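Local coordinates for mandelate racemase/muconate lactonizing protein (Paenibacillus sp., PDB 3V5C), which probably dehydrates galacturonate as a magnesium-dependent acid-sugar dehydratase of the enolase superfamily, here in a mutant form complexed with magnesium, at residues Y350-N354 with G355-V359. The protein carries 1 engineered substitution. Sequence-based numbering, arbitrary orientation.
Sequences YRIEN and GEIHV
A beta hairpin with a two-residue type I' turn, Asn354-Gly355, brings Arg351, Ile352 and Glu353 against His358, Ile357 and Glu356. Strand 356-359 also pairs antiparallel with strand 126-135, Ile357 bonding to Val128 through the backbone, which joins the hairpin to the sheet of the enolase-type barrel domain. Both turn residues have positive phi. Beside the turn, Glu353 and Glu356 form a hydrogen-bonded pair: Glu353 N reaches Glu356 O at 2.9 Å, and Glu356 N returns a bond to Glu353 O. At the next hydrogen-bonded pair, His358 N binds Arg351 O at 2.8 Å, but the bond from Arg351 N to His358 O is weak.

The face carrying Arg351, Glu353, Glu356 and His358 is polar. With chi1 at 59°, Arg351 CG sits between its backbone N and carbonyl carbon, and the extended chain beyond lays the guanidinium flat over one face of the imidazole, planes 25° apart. Arg351 NH2 lies over that face, offset toward the ring's rim, 3.5 Å from His358 ND1. Arg351 NH1 turns instead to Glu353 OE1 in a salt bridge along the same strand, its modelled length doubtfully short.

On the opposite face, Ile352 CD1 packs 3.7 Å from Ile357 CB; Val128 and Cys130 of strand 126-135 adjoin this pair. Farther along, Tyr350 lies alongside Val359, Tyr350 CE2 3.7 Å from Val359 CG1, and Tyr350 OH is hydrogen-bonded to Phe365 O. One water links the His358 and Glu356 side chains to the Glu353 carbonyl: lying in the imidazole plane, 2.9 Å from His358 NE2, it donates to both Glu353 O and Glu356 OE1.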
ATOM      1  N   TYR A 350     -15.181  -6.459  -0.243  1.00 13.75           N
ATOM      2  CA  TYR A 350     -14.104  -6.601  -1.216  1.00 13.68           C
ATOM      3  C   TYR A 350     -13.863  -8.073  -1.524  1.00 12.21           C
ATOM      4  O   TYR A 350     -13.992  -8.926  -0.649  1.00 17.05           O
ATOM      5  CB  TYR A 350     -12.796  -6.029  -0.658  1.00 13.25           C
ATOM      6  CG  TYR A 350     -12.771  -4.523  -0.489  1.00 12.07           C
ATOM      7  CD1 TYR A 350     -13.423  -3.898   0.576  1.00 11.22           C
ATOM      8  CD2 TYR A 350     -12.052  -3.731  -1.375  1.00 12.19           C
ATOM      9  CE1 TYR A 350     -13.382  -2.515   0.738  1.00 12.45           C
ATOM     10  CE2 TYR A 350     -12.009  -2.351  -1.220  1.00 10.78           C
ATOM     11  CZ  TYR A 350     -12.673  -1.749  -0.164  1.00 13.49           C
ATOM     12  OH  TYR A 350     -12.614  -0.373  -0.024  1.00 12.62           O
ATOM     13  N   ARG A 351     -13.488  -8.369  -2.764  1.00 13.16           N
ATOM     14  CA  ARG A 351     -13.063  -9.719  -3.093  1.00 15.68           C
ATOM     15  C   ARG A 351     -11.905  -9.713  -4.087  1.00 16.12           C
ATOM     16  O   ARG A 351     -11.717  -8.741  -4.829  1.00 15.48           O
ATOM     17  CB  ARG A 351     -14.241 -10.542  -3.614  1.00 23.37           C
ATOM     18  CG  ARG A 351     -14.892  -9.972  -4.850  1.00 21.48           C
ATOM     19  CD  ARG A 351     -16.110 -10.806  -5.288  1.00 26.47           C
ATOM     20  NE  ARG A 351     -16.547 -10.400  -6.618  1.00 26.29           N
ATOM     21  CZ  ARG A 351     -16.084 -10.934  -7.743  1.00 27.60           C
ATOM     22  NH1 ARG A 351     -15.186 -11.909  -7.691  1.00 31.36           N
ATOM     23  NH2 ARG A 351     -16.520 -10.499  -8.918  1.00 33.31           N
ATOM     24  N   ILE A 352     -11.119 -10.788  -4.070  1.00 15.35           N
ATOM     25  CA  ILE A 352     -10.007 -10.967  -5.004  1.00 13.31           C
ATOM     26  C   ILE A 352     -10.356 -12.025  -6.046  1.00 17.27           C
ATOM     27  O   ILE A 352     -10.854 -13.109  -5.710  1.00 17.77           O
ATOM     28  CB  ILE A 352      -8.709 -11.440  -4.303  1.00 15.87           C
ATOM     29  CG1 ILE A 352      -8.355 -10.567  -3.095  1.00 18.70           C
ATOM     30  CG2 ILE A 352      -7.560 -11.513  -5.311  1.00 15.98           C
ATOM     31  CD1 ILE A 352      -8.248  -9.097  -3.411  1.00 16.73           C
ATOM     32  N   GLU A 353     -10.097 -11.720  -7.307  1.00 15.33           N
ATOM     33  CA  GLU A 353     -10.349 -12.679  -8.376  1.00 15.93           C
ATOM     34  C   GLU A 353      -9.402 -12.378  -9.527  1.00 15.37           C
ATOM     35  O   GLU A 353      -9.273 -11.233  -9.956  1.00 13.70           O
ATOM     36  CB  GLU A 353     -11.819 -12.626  -8.828  1.00 19.51           C
ATOM     37  CG  GLU A 353     -12.167 -13.599  -9.950  1.00 27.04           C
ATOM     38  CD  GLU A 353     -13.592 -13.412 -10.483  1.00 34.83           C
ATOM     39  OE1 GLU A 353     -14.507 -13.143  -9.680  1.00 37.38           O
ATOM     40  OE2 GLU A 353     -13.796 -13.534 -11.710  1.00 44.85           O
ATOM     41  N   ASN A 354      -8.705 -13.402 -10.000  1.00 15.69           N
ATOM     42  CA  ASN A 354      -7.847 -13.249 -11.169  1.00 14.91           C
ATOM     43  C   ASN A 354      -6.878 -12.071 -11.110  1.00 15.51           C
ATOM     44  O   ASN A 354      -6.705 -11.340 -12.088  1.00 15.67           O
ATOM     45  CB  ASN A 354      -8.690 -13.197 -12.443  1.00 17.38           C
ATOM     46  CG  ASN A 354      -9.376 -14.521 -12.730  1.00 28.38           C
ATOM     47  OD1 ASN A 354      -8.785 -15.587 -12.544  1.00 33.24           O
ATOM     48  ND2 ASN A 354     -10.630 -14.463 -13.173  1.00 32.64           N
ATOM     49  N   GLY A 355      -6.266 -11.884  -9.943  1.00 12.76           N
ATOM     50  CA  GLY A 355      -5.196 -10.904  -9.814  1.00 13.59           C
ATOM     51  C   GLY A 355      -5.699  -9.478  -9.713  1.00 13.58           C
ATOM     52  O   GLY A 355      -4.955  -8.541  -9.995  1.00 13.28           O
ATOM     53  N   GLU A 356      -6.963  -9.324  -9.320  1.00 14.64           N
ATOM     54  CA  GLU A 356      -7.576  -8.009  -9.147  1.00 12.66           C
ATOM     55  C   GLU A 356      -8.411  -7.964  -7.876  1.00 11.52           C
ATOM     56  O   GLU A 356      -9.054  -8.967  -7.485  1.00 13.35           O
ATOM     57  CB  GLU A 356      -8.477  -7.666 -10.337  1.00 15.81           C
ATOM     58  CG  GLU A 356      -7.784  -7.732 -11.706  1.00 18.06           C
ATOM     59  CD  GLU A 356      -8.734  -7.471 -12.870  1.00 23.90           C
ATOM     60  OE1 GLU A 356      -9.778  -8.152 -12.961  1.00 24.48           O
ATOM     61  OE2 GLU A 356      -8.440  -6.583 -13.696  1.00 25.26           O
ATOM     62  N   ILE A 357      -8.415  -6.793  -7.238  1.00 12.09           N
ATOM     63  CA  ILE A 357      -9.299  -6.544  -6.114  1.00 14.46           C
ATOM     64  C   ILE A 357     -10.545  -5.822  -6.604  1.00 11.77           C
ATOM     65  O   ILE A 357     -10.458  -4.815  -7.317  1.00 13.40           O
ATOM     66  CB  ILE A 357      -8.572  -5.786  -4.960  1.00 13.42           C
ATOM     67  CG1 ILE A 357      -9.479  -5.591  -3.758  1.00 12.36           C
ATOM     68  CG2 ILE A 357      -8.009  -4.429  -5.425  1.00 14.41           C
ATOM     69  CD1 ILE A 357      -8.703  -5.354  -2.444  1.00 14.82           C
ATOM     70  N   HIS A 358     -11.709  -6.371  -6.266  1.00 13.82           N
ATOM     71  CA  HIS A 358     -12.976  -5.765  -6.627  1.00 15.22           C
ATOM     72  C   HIS A 358     -13.444  -4.877  -5.490  1.00 16.23           C
ATOM     73  O   HIS A 358     -13.759  -5.352  -4.411  1.00 15.72           O
ATOM     74  CB  HIS A 358     -14.012  -6.852  -6.943  1.00 13.39           C
ATOM     75  CG  HIS A 358     -13.701  -7.613  -8.191  1.00 15.82           C
ATOM     76  ND1 HIS A 358     -14.523  -7.592  -9.298  1.00 21.98           N
ATOM     77  CD2 HIS A 358     -12.634  -8.376  -8.528  1.00 16.76           C
ATOM     78  CE1 HIS A 358     -13.988  -8.330 -10.254  1.00 22.66           C
ATOM     79  NE2 HIS A 358     -12.836  -8.808  -9.819  1.00 17.98           N
ATOM     80  N   VAL A 359     -13.423  -3.573  -5.730  1.00 15.72           N
ATOM     81  CA  VAL A 359     -13.806  -2.593  -4.719  1.00 14.40           C
ATOM     82  C   VAL A 359     -15.326  -2.405  -4.772  1.00 12.95           C
ATOM     83  O   VAL A 359     -15.860  -2.145  -5.845  1.00 16.54           O
ATOM     84  CB  VAL A 359     -13.098  -1.243  -4.979  1.00 12.95           C
ATOM     85  CG1 VAL A 359     -13.449  -0.241  -3.879  1.00 13.08           C
ATOM     86  CG2 VAL A 359     -11.584  -1.429  -5.031  1.00 14.80           C
TER
HETATM   87  O   HOH W   1     -11.034 -10.102 -11.666  1.00 19.43           O
HETATM   88  O   HOH W   2      -8.066 -10.614 -14.405  1.00 31.69           O